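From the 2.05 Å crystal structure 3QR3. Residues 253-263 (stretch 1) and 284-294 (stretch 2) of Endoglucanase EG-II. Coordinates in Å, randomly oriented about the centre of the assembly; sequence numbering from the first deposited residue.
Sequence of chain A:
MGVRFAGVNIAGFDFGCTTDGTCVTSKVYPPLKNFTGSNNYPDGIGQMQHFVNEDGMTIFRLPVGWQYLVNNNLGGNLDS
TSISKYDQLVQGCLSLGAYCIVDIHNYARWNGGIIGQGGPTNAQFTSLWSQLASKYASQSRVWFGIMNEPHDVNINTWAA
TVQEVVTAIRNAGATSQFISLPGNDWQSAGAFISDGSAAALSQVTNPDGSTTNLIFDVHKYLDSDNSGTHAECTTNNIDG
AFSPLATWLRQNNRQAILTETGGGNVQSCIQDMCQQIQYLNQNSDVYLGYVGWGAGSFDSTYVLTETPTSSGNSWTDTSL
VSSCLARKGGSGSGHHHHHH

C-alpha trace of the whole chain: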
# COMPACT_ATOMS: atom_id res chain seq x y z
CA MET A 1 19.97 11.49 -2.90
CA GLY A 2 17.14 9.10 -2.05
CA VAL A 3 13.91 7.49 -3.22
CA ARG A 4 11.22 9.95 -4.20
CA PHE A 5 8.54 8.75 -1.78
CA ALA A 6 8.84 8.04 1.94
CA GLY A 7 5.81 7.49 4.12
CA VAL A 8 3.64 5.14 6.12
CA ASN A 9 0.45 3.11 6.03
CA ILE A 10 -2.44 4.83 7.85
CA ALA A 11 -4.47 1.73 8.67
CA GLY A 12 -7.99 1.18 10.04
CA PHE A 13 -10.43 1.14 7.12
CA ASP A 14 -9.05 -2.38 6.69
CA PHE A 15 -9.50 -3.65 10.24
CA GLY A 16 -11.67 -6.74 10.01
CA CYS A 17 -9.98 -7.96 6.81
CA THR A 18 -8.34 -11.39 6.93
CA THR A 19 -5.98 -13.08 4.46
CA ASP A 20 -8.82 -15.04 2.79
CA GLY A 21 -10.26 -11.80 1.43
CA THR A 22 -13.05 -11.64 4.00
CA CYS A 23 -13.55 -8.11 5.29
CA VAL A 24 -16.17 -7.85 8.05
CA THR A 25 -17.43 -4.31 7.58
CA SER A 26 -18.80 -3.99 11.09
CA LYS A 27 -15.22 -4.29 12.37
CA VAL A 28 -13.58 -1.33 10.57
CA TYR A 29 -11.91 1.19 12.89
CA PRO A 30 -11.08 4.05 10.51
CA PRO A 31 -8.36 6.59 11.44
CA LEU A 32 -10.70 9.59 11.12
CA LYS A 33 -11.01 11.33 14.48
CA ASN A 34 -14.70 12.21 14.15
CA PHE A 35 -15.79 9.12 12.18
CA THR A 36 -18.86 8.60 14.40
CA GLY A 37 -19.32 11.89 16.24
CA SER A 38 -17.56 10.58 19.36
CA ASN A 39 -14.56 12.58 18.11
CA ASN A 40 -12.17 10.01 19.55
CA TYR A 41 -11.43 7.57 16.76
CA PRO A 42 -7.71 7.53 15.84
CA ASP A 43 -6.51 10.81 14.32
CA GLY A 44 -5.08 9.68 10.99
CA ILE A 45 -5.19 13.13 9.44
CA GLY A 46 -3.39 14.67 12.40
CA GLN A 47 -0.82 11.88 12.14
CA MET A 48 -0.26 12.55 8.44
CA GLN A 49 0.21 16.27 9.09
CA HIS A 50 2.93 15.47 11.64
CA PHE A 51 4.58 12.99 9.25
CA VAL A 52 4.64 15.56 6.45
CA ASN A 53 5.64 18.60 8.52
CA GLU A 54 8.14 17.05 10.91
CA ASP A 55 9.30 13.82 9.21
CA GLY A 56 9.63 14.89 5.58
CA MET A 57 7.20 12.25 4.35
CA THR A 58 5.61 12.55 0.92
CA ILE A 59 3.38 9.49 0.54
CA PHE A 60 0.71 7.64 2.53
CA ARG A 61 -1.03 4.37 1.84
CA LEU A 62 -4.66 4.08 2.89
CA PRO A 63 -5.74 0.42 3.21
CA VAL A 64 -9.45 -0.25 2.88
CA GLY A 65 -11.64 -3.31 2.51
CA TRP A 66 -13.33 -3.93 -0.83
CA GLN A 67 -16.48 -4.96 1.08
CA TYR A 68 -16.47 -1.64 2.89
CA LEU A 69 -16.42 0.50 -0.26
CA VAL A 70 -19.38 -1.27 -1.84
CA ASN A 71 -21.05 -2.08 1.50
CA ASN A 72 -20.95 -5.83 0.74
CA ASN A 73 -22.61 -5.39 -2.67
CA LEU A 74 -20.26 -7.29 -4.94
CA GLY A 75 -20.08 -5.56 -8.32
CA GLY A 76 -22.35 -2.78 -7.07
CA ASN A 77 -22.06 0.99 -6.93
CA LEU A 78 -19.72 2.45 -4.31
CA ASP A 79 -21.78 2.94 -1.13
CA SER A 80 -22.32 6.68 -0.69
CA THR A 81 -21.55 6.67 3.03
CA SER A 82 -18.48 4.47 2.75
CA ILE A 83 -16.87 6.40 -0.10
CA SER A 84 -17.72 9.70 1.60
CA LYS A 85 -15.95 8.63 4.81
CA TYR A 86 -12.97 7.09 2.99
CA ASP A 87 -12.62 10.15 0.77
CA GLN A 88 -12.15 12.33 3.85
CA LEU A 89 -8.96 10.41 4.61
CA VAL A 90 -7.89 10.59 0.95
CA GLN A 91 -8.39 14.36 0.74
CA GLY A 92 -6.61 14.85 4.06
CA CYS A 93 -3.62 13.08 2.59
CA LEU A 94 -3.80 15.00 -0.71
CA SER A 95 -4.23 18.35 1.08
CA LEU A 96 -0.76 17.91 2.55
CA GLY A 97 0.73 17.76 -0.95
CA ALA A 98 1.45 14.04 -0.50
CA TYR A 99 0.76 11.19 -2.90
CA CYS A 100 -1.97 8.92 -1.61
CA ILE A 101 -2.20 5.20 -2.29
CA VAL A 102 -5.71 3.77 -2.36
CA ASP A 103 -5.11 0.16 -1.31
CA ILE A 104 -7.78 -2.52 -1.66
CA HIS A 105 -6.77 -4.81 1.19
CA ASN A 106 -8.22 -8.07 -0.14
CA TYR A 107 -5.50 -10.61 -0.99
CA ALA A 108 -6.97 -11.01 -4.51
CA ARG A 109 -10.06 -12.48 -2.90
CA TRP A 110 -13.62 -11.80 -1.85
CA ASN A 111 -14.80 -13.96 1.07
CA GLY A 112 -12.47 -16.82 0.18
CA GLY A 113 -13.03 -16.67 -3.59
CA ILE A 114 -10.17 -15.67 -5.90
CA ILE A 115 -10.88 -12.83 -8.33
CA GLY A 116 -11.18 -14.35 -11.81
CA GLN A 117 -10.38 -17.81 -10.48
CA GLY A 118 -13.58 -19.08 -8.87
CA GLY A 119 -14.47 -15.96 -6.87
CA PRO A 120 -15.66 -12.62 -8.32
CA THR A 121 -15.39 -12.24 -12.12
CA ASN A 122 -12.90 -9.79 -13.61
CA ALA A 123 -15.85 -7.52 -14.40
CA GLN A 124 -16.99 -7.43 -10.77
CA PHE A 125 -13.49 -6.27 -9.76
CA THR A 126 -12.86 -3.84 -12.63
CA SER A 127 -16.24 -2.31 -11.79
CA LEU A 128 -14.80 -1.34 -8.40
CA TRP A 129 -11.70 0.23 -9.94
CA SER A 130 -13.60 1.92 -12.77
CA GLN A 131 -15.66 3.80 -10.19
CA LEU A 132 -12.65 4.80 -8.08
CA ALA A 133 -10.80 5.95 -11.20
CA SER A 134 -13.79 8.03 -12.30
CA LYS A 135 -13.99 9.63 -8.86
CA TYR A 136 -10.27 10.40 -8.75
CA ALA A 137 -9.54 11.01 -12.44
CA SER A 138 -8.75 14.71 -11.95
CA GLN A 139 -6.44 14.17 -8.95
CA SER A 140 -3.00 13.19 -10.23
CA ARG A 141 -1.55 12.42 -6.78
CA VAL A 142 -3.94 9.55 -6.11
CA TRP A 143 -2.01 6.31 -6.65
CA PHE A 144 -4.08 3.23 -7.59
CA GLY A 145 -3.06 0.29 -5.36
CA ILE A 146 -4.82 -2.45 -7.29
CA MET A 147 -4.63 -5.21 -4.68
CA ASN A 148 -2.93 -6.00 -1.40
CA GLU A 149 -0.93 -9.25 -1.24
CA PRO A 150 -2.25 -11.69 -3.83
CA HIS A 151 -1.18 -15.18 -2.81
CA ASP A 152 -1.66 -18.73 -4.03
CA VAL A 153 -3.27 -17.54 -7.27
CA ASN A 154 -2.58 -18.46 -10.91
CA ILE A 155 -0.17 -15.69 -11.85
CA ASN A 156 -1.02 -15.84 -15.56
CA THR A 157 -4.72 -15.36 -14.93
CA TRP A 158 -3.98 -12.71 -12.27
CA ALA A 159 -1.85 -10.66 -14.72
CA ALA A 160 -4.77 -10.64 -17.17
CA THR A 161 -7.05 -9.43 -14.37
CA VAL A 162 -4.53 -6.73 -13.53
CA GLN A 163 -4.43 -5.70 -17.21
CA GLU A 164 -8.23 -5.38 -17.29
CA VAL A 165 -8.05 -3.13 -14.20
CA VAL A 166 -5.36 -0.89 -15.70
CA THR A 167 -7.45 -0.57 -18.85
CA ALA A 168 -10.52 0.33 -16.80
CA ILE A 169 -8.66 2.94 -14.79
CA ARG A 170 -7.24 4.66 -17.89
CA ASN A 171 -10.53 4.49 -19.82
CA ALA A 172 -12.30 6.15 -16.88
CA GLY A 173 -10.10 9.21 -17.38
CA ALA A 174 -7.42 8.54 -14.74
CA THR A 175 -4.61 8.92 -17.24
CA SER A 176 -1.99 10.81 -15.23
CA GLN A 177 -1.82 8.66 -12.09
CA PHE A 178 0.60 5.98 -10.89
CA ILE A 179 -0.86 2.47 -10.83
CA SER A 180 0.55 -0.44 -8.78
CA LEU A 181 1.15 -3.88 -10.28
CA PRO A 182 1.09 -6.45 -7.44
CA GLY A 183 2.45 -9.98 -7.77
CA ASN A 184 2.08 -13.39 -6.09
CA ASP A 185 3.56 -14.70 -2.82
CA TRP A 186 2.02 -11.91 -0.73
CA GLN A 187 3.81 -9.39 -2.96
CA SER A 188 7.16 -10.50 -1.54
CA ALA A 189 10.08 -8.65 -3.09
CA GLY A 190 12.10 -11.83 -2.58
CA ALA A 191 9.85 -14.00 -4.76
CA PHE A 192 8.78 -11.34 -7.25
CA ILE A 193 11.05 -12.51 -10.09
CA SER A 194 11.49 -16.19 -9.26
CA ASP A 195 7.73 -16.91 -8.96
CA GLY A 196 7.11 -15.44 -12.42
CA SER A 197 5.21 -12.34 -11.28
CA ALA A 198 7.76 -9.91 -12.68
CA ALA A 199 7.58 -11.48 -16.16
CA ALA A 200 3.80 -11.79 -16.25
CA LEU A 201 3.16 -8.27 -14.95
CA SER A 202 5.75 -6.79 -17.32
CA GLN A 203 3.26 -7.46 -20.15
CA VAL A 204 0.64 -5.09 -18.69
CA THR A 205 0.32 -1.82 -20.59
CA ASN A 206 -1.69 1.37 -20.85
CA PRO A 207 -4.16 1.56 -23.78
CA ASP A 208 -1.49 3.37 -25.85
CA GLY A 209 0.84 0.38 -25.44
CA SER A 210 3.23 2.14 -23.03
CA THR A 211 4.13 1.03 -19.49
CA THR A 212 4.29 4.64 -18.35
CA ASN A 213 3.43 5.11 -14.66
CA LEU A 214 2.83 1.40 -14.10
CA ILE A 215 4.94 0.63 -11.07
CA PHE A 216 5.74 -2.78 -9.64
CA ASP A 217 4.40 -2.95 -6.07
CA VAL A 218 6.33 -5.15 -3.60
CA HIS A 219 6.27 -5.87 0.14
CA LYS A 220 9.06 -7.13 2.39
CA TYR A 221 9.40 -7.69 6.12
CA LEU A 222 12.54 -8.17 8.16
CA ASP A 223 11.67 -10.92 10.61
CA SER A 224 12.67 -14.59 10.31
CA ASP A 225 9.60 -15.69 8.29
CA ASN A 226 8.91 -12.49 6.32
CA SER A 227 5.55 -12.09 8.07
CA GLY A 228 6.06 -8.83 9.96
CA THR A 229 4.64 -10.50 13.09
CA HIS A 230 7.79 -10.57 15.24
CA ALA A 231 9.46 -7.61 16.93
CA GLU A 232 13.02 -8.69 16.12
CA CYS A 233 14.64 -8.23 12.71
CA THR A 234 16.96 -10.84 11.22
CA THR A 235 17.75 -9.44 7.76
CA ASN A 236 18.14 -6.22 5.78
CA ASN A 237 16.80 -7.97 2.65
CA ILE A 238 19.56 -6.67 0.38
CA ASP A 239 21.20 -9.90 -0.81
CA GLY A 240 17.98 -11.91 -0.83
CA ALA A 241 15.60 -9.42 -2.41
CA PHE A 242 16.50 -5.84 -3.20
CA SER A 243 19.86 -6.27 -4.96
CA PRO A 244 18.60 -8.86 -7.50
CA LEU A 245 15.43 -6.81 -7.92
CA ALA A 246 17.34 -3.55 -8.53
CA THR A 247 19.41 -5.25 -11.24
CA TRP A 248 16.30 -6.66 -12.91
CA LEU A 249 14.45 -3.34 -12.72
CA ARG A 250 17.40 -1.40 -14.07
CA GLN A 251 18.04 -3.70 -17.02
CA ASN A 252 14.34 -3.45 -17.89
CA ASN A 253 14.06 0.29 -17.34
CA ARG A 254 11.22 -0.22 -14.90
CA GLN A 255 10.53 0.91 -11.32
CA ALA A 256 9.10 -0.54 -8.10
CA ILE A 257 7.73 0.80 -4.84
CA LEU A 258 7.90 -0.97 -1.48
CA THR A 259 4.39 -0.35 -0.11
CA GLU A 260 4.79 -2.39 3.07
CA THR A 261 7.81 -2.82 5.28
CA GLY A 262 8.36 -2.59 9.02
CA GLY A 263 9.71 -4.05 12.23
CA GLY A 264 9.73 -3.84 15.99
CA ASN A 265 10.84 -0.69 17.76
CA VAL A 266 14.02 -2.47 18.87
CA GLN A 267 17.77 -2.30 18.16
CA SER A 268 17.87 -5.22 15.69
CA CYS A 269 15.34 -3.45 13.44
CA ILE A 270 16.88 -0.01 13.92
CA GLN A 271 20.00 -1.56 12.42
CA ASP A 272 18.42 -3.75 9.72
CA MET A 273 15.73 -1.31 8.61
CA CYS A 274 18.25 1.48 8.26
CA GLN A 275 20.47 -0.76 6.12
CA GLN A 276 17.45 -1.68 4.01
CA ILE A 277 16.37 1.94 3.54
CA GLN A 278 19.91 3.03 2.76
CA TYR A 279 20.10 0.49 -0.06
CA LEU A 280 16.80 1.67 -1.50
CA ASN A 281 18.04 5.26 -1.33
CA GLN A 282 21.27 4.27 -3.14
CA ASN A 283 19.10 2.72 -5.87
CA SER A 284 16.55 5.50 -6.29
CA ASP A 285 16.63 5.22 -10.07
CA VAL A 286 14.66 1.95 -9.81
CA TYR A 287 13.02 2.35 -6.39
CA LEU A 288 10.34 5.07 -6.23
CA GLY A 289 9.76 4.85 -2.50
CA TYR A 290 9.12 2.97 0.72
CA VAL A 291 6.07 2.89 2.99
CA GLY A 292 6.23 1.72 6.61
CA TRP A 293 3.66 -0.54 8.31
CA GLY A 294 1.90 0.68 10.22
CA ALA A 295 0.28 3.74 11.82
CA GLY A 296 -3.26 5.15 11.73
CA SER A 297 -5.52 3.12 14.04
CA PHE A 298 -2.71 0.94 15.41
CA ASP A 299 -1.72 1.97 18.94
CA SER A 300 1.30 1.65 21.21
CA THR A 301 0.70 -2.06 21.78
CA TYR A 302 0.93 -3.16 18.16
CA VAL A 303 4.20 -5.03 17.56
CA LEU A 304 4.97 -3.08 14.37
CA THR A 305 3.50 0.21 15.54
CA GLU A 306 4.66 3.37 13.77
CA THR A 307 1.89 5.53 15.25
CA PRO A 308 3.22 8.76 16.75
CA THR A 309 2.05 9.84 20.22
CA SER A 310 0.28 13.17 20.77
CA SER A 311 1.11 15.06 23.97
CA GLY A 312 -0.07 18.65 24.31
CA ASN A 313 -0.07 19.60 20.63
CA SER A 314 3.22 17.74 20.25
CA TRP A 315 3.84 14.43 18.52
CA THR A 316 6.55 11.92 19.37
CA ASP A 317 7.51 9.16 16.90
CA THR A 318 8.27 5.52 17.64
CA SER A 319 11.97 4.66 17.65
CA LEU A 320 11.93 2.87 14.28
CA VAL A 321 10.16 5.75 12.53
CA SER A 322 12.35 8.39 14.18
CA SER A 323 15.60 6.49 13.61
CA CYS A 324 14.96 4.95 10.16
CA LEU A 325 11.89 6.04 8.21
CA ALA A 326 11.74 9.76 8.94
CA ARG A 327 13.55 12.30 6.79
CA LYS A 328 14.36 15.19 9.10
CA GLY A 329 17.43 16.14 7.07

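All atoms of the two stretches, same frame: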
# COMPACT_ATOMS: atom_id res chain seq x y z
N ASN A 253 14.52 -1.09 -17.39
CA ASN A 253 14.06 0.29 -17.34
C ASN A 253 12.68 0.43 -16.71
O ASN A 253 11.83 1.19 -17.18
CB ASN A 253 14.06 0.92 -18.74
CG ASN A 253 13.97 2.43 -18.69
OD1 ASN A 253 14.47 3.06 -17.76
ND2 ASN A 253 13.34 3.02 -19.70
N ARG A 254 12.46 -0.32 -15.64
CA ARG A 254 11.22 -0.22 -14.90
C ARG A 254 11.48 0.20 -13.45
O ARG A 254 12.62 0.31 -13.02
CB ARG A 254 10.45 -1.55 -14.96
CG ARG A 254 10.07 -1.99 -16.36
CD ARG A 254 9.02 -1.07 -17.00
NE ARG A 254 7.78 -1.04 -16.23
CZ ARG A 254 6.72 -1.82 -16.45
NH1 ARG A 254 6.74 -2.73 -17.42
NH2 ARG A 254 5.65 -1.70 -15.68
N GLN A 255 10.40 0.44 -12.70
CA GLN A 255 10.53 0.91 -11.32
C GLN A 255 9.58 0.15 -10.41
O GLN A 255 8.57 -0.39 -10.87
CB GLN A 255 10.20 2.40 -11.25
CG GLN A 255 11.30 3.28 -11.82
CD GLN A 255 10.89 4.73 -11.87
OE1 GLN A 255 9.78 5.07 -12.27
NE2 GLN A 255 11.80 5.60 -11.48
N ALA A 256 9.92 0.12 -9.12
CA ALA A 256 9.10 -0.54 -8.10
C ALA A 256 8.96 0.36 -6.88
O ALA A 256 9.79 1.24 -6.65
CB ALA A 256 9.73 -1.86 -7.70
N ILE A 257 7.91 0.13 -6.12
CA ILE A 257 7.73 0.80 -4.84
C ILE A 257 7.49 -0.27 -3.78
O ILE A 257 6.80 -1.25 -4.03
CB ILE A 257 6.54 1.78 -4.86
CG1 ILE A 257 6.39 2.46 -3.50
CG2 ILE A 257 5.25 1.05 -5.25
CD1 ILE A 257 5.69 3.80 -3.56
N LEU A 258 8.09 -0.08 -2.61
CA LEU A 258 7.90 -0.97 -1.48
C LEU A 258 6.78 -0.39 -0.62
O LEU A 258 7.01 0.55 0.15
CB LEU A 258 9.20 -1.03 -0.66
CG LEU A 258 9.27 -1.86 0.62
CD1 LEU A 258 9.02 -3.33 0.33
CD2 LEU A 258 10.63 -1.67 1.28
N THR A 259 5.57 -0.92 -0.77
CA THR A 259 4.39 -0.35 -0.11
C THR A 259 4.12 -0.89 1.28
O THR A 259 3.25 -0.38 1.99
CB THR A 259 3.12 -0.54 -0.94
OG1 THR A 259 3.01 -1.92 -1.32
CG2 THR A 259 3.18 0.32 -2.19
N GLU A 260 4.84 -1.93 1.68
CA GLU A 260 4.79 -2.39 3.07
C GLU A 260 6.14 -2.89 3.53
O GLU A 260 6.74 -3.76 2.91
CB GLU A 260 3.75 -3.50 3.27
CG GLU A 260 2.32 -3.01 3.43
CD GLU A 260 1.36 -4.10 3.87
OE1 GLU A 260 1.81 -5.06 4.54
OE2 GLU A 260 0.15 -3.99 3.55
N THR A 261 6.62 -2.32 4.63
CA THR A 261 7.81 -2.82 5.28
C THR A 261 7.75 -2.32 6.71
O THR A 261 7.08 -1.33 6.99
CB THR A 261 9.11 -2.39 4.55
OG1 THR A 261 10.22 -3.10 5.10
CG2 THR A 261 9.36 -0.88 4.67
N GLY A 262 8.42 -3.00 7.62
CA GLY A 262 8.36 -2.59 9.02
C GLY A 262 9.08 -3.53 9.94
O GLY A 262 9.60 -4.56 9.51
N GLY A 263 9.13 -3.18 11.23
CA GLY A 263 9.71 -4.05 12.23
C GLY A 263 9.44 -3.53 13.62
O GLY A 263 8.83 -2.47 13.80
N SER A 284 17.78 4.72 -6.14
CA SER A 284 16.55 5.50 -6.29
C SER A 284 16.18 5.70 -7.74
O SER A 284 15.15 6.30 -8.03
CB SER A 284 16.68 6.87 -5.61
OG SER A 284 17.70 7.65 -6.21
N ASP A 285 17.01 5.21 -8.66
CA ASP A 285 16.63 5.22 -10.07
C ASP A 285 15.56 4.15 -10.34
O ASP A 285 14.67 4.34 -11.17
CB ASP A 285 17.85 5.04 -10.99
CG ASP A 285 18.55 3.71 -10.80
OD1 ASP A 285 18.74 3.27 -9.65
OD2 ASP A 285 18.95 3.10 -11.82
N VAL A 286 15.64 3.02 -9.64
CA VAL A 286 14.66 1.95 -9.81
C VAL A 286 13.63 1.86 -8.67
O VAL A 286 12.51 1.36 -8.87
CB VAL A 286 15.35 0.58 -10.03
CG1 VAL A 286 16.23 0.63 -11.28
CG2 VAL A 286 16.18 0.20 -8.81
N TYR A 287 13.99 2.32 -7.48
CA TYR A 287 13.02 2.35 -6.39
C TYR A 287 12.40 3.73 -6.23
O TYR A 287 13.11 4.72 -6.06
CB TYR A 287 13.64 1.86 -5.08
CG TYR A 287 14.06 0.41 -5.14
CD1 TYR A 287 13.11 -0.59 -5.36
CD2 TYR A 287 15.39 0.04 -5.01
CE1 TYR A 287 13.48 -1.92 -5.43
CE2 TYR A 287 15.77 -1.30 -5.09
CZ TYR A 287 14.80 -2.27 -5.30
OH TYR A 287 15.15 -3.60 -5.38
N LEU A 288 11.07 3.80 -6.31
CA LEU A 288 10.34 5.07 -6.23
C LEU A 288 10.04 5.48 -4.80
O LEU A 288 9.78 6.65 -4.52
CB LEU A 288 9.03 4.99 -7.01
CG LEU A 288 9.07 5.48 -8.45
CD1 LEU A 288 7.71 5.32 -9.12
CD2 LEU A 288 9.52 6.93 -8.50
N GLY A 289 10.05 4.52 -3.88
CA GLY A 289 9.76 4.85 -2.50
C GLY A 289 9.59 3.67 -1.57
O GLY A 289 9.65 2.51 -1.98
N TYR A 290 9.41 3.98 -0.29
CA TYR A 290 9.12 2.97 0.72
C TYR A 290 8.00 3.47 1.63
O TYR A 290 7.89 4.68 1.88
CB TYR A 290 10.36 2.63 1.56
CG TYR A 290 10.93 3.80 2.33
CD1 TYR A 290 10.42 4.17 3.58
CD2 TYR A 290 12.00 4.53 1.82
CE1 TYR A 290 10.97 5.24 4.29
CE2 TYR A 290 12.54 5.60 2.51
CZ TYR A 290 12.03 5.95 3.75
OH TYR A 290 12.59 7.02 4.42
N VAL A 291 7.18 2.55 2.11
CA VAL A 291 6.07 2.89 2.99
C VAL A 291 6.03 1.96 4.20
O VAL A 291 5.87 0.76 4.06
CB VAL A 291 4.71 2.81 2.25
CG1 VAL A 291 3.60 3.43 3.10
CG2 VAL A 291 4.79 3.52 0.90
N GLY A 292 6.16 2.52 5.40
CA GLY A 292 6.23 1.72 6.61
C GLY A 292 4.87 1.19 7.03
O GLY A 292 3.85 1.81 6.73
N TRP A 293 4.87 0.04 7.69
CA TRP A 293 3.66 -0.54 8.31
C TRP A 293 3.90 -0.69 9.82
O TRP A 293 4.84 -1.38 10.22
CB TRP A 293 3.34 -1.91 7.69
CG TRP A 293 2.06 -2.53 8.23
CD1 TRP A 293 1.93 -3.28 9.37
CD2 TRP A 293 0.75 -2.43 7.66
NE1 TRP A 293 0.61 -3.65 9.54
CE2 TRP A 293 -0.13 -3.14 8.51
CE3 TRP A 293 0.23 -1.80 6.52
CZ2 TRP A 293 -1.50 -3.25 8.25
CZ3 TRP A 293 -1.13 -1.92 6.25
CH2 TRP A 293 -1.98 -2.63 7.12
N GLY A 294 3.06 -0.08 10.65
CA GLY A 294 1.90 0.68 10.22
C GLY A 294 1.45 1.66 11.30
O GLY A 294 1.70 1.45 12.49
O HOH W 1 7.11 -0.82 11.47

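Two parallel strands, their axes 5° apart and 4.7 Å apart at closest approach, are held by hydrogen bonds of which six of seven run between main-chain atoms, and the rule to read is which carbonyls and amides find partners across the gap. Ala-256 sets the pattern. Its N donates to Val-286 O (2.9 Å) and its O accepts from Leu-288 N (2.9 Å), so one residue bonds to the residues before and after Tyr-287, as parallel pairing requires. Leu-258 repeats this around Tyr-290: its N donates to Gly-289 O at 3.1 Å, and its O accepts from Val-291 N at 2.8 Å, the latter bent to 132°. Two residues on stretch 1 thus match three on stretch 2, where Leu-288, with psi near -21°, departs from extended geometry.

Further along, Thr-261 N reaches Val-291 O at 3.2 Å in a weak bond, whereas Thr-261 O takes a short 2.7 Å bond from Trp-293 N. The carbonyls also receive CA-H contacts: Ala-256 O lies 3.4 Å from Tyr-287 CA, and Leu-258 O 3.3 Å from Tyr-290 CA.

At the N-terminal end of the ladder a side chain extends the pairing. Gln-255 NE2 donates to Asp-285 O at 3.1 Å, satisfying a carbonyl two residues before the strand begins. At the other end water 1 accepts from Gly-263 N (3.1 Å) and is placed to donate to Trp-293 O (2.7 Å), though it has more acceptors in reach than protons.

Side chains pack alongside. Ala-256 CB sits 4.3 Å from Tyr-287 CD1, and Leu-258 CD2 4.3 Å from Tyr-290 CB, all on one face of the sheet. On the other face Gly-289 has no side chain; an ideal CB there would lie 3.6 Å from Ile-257 CD1, close but not a clash, and Ile-257 CG1 rests 3.6 Å from Gly-289 O. Glu-260 OE2 comes within 3.6 Å of Trp-293 CZ3, yet both its carboxylate oxygens are hydrogen-bonded elsewhere in the structure, as is Trp-293 NE1.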